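Local coordinates for protein putative hydroxymethylglutaryl-CoA synthase (Streptococcus mutans, PDB 3SQZ) that probably makes 3-hydroxy-3-methylglutaryl-CoA as an HMG-CoA synthase of the thiolase fold, and binds coenzyme A, at residues L240-T245 with F339-G344. Residues are numbered along the deposited sequence; the frame is centred on the assembly and turned at random. Where two conformers were deposited one is given.
Sequences LDMLKT and FSYGSG. With COA (coenzyme A), chain D.
Beside the thiol end of the coenzyme A pocket, two aromatic side chains of strand 335-342, F339 and Y341, meet M242 and L243 of helix 232-254. L243 reaches the F339 ring from above: its CD1 methyl stands 3.6 Å from the ring centroid, 19° off the ring normal, a CH-pi contact displaced toward the CG end of the ring, where CD1 comes within 3.4 Å of F339 CG. Farther out, L243 CB approaches F339 CZ to 3.7 Å. A chi1 of 168°, placing CG opposite the main-chain N, sends the F339 ring from the strand toward the helix; the axes of helix segment 240-245 and strand segment 339-342 come within 9.6 Å and run roughly antiparallel, at 141°. In this thiolase-fold protein, strand 335-342 lies in the mixed sheet between strands 346-354 and 263-266, and the helix packs against one face of that sheet; F339 also meets F264, F266 and I349 from those two strands. Two residues along the strand, on the same side, Y341 meets M242 in a Met-aromatic contact at the ring edge. In the conformer given, the sulfur SD lies near the Y341 ring plane, 3.8 Å from Y341 CE1. The coenzyme A sulfur S1P approaches the same ring obliquely, 3.9 Å from Y341 CE2. Y341 OH is hydrogen-bonded to D218, which also binds S343 OG and thus ties the ring's end to the following loop. S343 N is hydrogen-bonded to the sulfinoalanine at position 145, the predicted acyl-thioester site.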
loop_
_atom_site.group_PDB
_atom_site.type_symbol
_atom_site.label_atom_id
_atom_site.label_comp_id
_atom_site.label_asym_id
_atom_site.label_seq_id
_atom_site.Cartn_x
_atom_site.Cartn_y
_atom_site.Cartn_z
ATOM N N LEU A 240 2.598 14.805 -10.566
ATOM C CA LEU A 240 3.868 15.530 -10.611
ATOM C C LEU A 240 3.752 16.985 -10.161
ATOM O O LEU A 240 4.657 17.503 -9.510
ATOM C CB LEU A 240 4.502 15.431 -12.001
ATOM C CG LEU A 240 4.915 14.017 -12.401
ATOM C CD1 LEU A 240 5.329 13.970 -13.864
ATOM C CD2 LEU A 240 6.047 13.512 -11.514
ATOM N N ASP A 241 2.642 17.645 -10.483
ATOM C CA ASP A 241 2.470 19.030 -10.054
ATOM C C ASP A 241 2.206 19.150 -8.552
ATOM O O ASP A 241 2.703 20.069 -7.896
ATOM C CB ASP A 241 1.368 19.736 -10.837
ATOM C CG ASP A 241 1.330 21.221 -10.543
ATOM O OD1 ASP A 241 2.293 21.917 -10.925
ATOM O OD2 ASP A 241 0.355 21.690 -9.918
ATOM N N MET A 242 1.415 18.236 -8.001
ATOM C CA MET A 242 1.199 18.244 -6.565
ATOM C C MET A 242 2.477 17.872 -5.825
ATOM O O MET A 242 2.754 18.409 -4.758
ATOM C CB MET A 242 0.027 17.349 -6.190
ATOM C CG MET A 242 -1.274 17.895 -6.739
ATOM S SD MET A 242 -2.735 17.131 -6.036
ATOM C CE MET A 242 -2.740 17.790 -4.370
ATOM N N LEU A 243 3.273 16.985 -6.406
ATOM C CA LEU A 243 4.577 16.685 -5.827
ATOM C C LEU A 243 5.458 17.938 -5.810
ATOM O O LEU A 243 5.999 18.324 -4.771
ATOM C CB LEU A 243 5.260 15.567 -6.605
ATOM C CG LEU A 243 6.714 15.265 -6.248
ATOM C CD1 LEU A 243 6.889 14.798 -4.811
ATOM C CD2 LEU A 243 7.267 14.236 -7.214
ATOM N N LYS A 244 5.592 18.576 -6.965
ATOM C CA LYS A 244 6.443 19.754 -7.085
ATOM C C LYS A 244 6.034 20.863 -6.121
ATOM O O LYS A 244 6.871 21.419 -5.405
ATOM C CB LYS A 244 6.416 20.291 -8.519
ATOM C CG LYS A 244 7.163 21.606 -8.710
ATOM C CD LYS A 244 7.026 22.121 -10.134
ATOM C CE LYS A 244 7.774 23.437 -10.322
ATOM N NZ LYS A 244 7.814 23.865 -11.746
ATOM N N THR A 245 4.743 21.184 -6.106
ATOM C CA THR A 245 4.260 22.314 -5.318
ATOM C C THR A 245 4.263 22.014 -3.821
ATOM O O THR A 245 4.559 22.888 -3.007
ATOM C CB THR A 245 2.861 22.798 -5.776
ATOM O OG1 THR A 245 1.922 21.717 -5.723
ATOM C CG2 THR A 245 2.921 23.353 -7.194
ATOM N N PHE A 339 6.479 10.887 -0.036
ATOM C CA PHE A 339 5.481 11.631 -0.796
ATOM C C PHE A 339 4.275 10.760 -1.053
ATOM O O PHE A 339 4.343 9.799 -1.830
ATOM C CB PHE A 339 6.004 12.094 -2.155
ATOM C CG PHE A 339 4.901 12.599 -3.069
ATOM C CD1 PHE A 339 4.241 13.791 -2.783
ATOM C CD2 PHE A 339 4.511 11.886 -4.192
ATOM C CE1 PHE A 339 3.228 14.269 -3.606
ATOM C CE2 PHE A 339 3.497 12.366 -5.011
ATOM C CZ PHE A 339 2.857 13.555 -4.722
ATOM N N SER A 340 3.177 11.095 -0.396
ATOM C CA SER A 340 1.926 10.380 -0.566
ATOM C C SER A 340 1.018 11.137 -1.519
ATOM O O SER A 340 0.955 12.361 -1.479
ATOM C CB SER A 340 1.250 10.215 0.797
ATOM O OG SER A 340 0.023 9.510 0.705
ATOM N N TYR A 341 0.347 10.397 -2.392
ATOM C CA TYR A 341 -0.635 10.959 -3.307
ATOM C C TYR A 341 -1.885 10.105 -3.300
ATOM O O TYR A 341 -1.828 8.881 -3.147
ATOM C CB TYR A 341 -0.079 11.016 -4.738
ATOM C CG TYR A 341 -1.019 11.615 -5.788
ATOM C CD1 TYR A 341 -1.129 12.992 -5.945
ATOM C CD2 TYR A 341 -1.780 10.803 -6.625
ATOM C CE1 TYR A 341 -1.967 13.543 -6.898
ATOM C CE2 TYR A 341 -2.629 11.347 -7.592
ATOM C CZ TYR A 341 -2.724 12.720 -7.717
ATOM O OH TYR A 341 -3.556 13.295 -8.656
ATOM N N GLY A 342 -3.019 10.767 -3.467
ATOM C CA GLY A 342 -4.267 10.098 -3.770
ATOM C C GLY A 342 -4.978 10.913 -4.827
ATOM O O GLY A 342 -5.034 12.137 -4.749
ATOM N N SER A 343 -5.534 10.239 -5.818
ATOM C CA SER A 343 -6.297 10.909 -6.857
ATOM C C SER A 343 -7.496 11.662 -6.302
ATOM O O SER A 343 -8.034 11.322 -5.239
ATOM C CB SER A 343 -6.745 9.892 -7.900
ATOM O OG SER A 343 -5.641 9.442 -8.669
ATOM N N GLY A 344 -7.912 12.689 -7.022
ATOM C CA GLY A 344 -9.096 13.417 -6.638
ATOM C C GLY A 344 -9.005 14.857 -6.149
ATOM O O GLY A 344 -9.995 15.558 -6.322
HETATM N N1A COA D . 9.103 0.320 -25.237
HETATM C C2A COA D . 9.315 1.079 -24.141
HETATM N N3A COA D . 8.305 1.889 -23.653
HETATM C C4A COA D . 7.100 1.913 -24.284
HETATM C C5A COA D . 6.873 1.133 -25.418
HETATM C C6A COA D . 7.855 0.347 -25.891
HETATM N N6A COA D . 7.635 -0.465 -27.051
HETATM N N7A COA D . 5.588 1.349 -25.844
HETATM C C8A COA D . 5.016 2.233 -25.021
HETATM N N9A COA D . 5.991 2.591 -24.056
HETATM C C1B COA D . 5.762 3.418 -22.880
HETATM C C2B COA D . 5.853 4.969 -22.842
HETATM O O2B COA D . 6.472 5.814 -23.702
HETATM C C3B COA D . 5.573 5.237 -21.374
HETATM O O3B COA D . 6.442 5.812 -20.480
HETATM P P3B COA D . 6.738 7.328 -20.467
HETATM O O7A COA D . 5.520 8.077 -19.810
HETATM O O8A COA D . 8.014 7.462 -19.578
HETATM O O9A COA D . 6.986 7.816 -21.871
HETATM C C4B COA D . 4.619 4.153 -21.046
HETATM O O4B COA D . 5.299 2.992 -21.564
HETATM C C5B COA D . 3.138 4.301 -20.956
HETATM O O5B COA D . 2.729 4.524 -22.278
HETATM P P1A COA D . 1.200 4.769 -22.603
HETATM O O1A COA D . 0.658 5.994 -21.763
HETATM O O2A COA D . 1.026 5.004 -24.090
HETATM O O3A COA D . 0.448 3.441 -22.147
HETATM P P2A COA D . -1.113 3.338 -21.871
HETATM O O4A COA D . -1.922 4.283 -22.835
HETATM O O5A COA D . -1.554 1.905 -22.060
HETATM O O6A COA D . -1.400 3.787 -20.363
HETATM C CBP COA D . -0.985 4.073 -17.986
HETATM C CCP COA D . -0.459 3.640 -19.332
HETATM C CDP COA D . -1.319 5.525 -18.041
HETATM C CEP COA D . 0.054 3.844 -16.915
HETATM C CAP COA D . -2.209 3.251 -17.697
HETATM O OAP COA D . -1.897 1.954 -17.386
HETATM C C9P COA D . -3.099 3.869 -16.637
HETATM O O9P COA D . -3.820 4.837 -16.858
HETATM N N8P COA D . -3.084 3.197 -15.325
HETATM C C7P COA D . -3.752 3.776 -14.175
HETATM C C6P COA D . -3.056 4.997 -13.612
HETATM C C5P COA D . -3.687 5.508 -12.315
HETATM O O5P COA D . -4.355 4.783 -11.615
HETATM N N4P COA D . -3.396 6.852 -11.893
HETATM C C3P COA D . -3.901 7.336 -10.599
HETATM C C2P COA D . -2.877 7.569 -9.524
HETATM S S1P COA D . -1.435 8.465 -10.000
#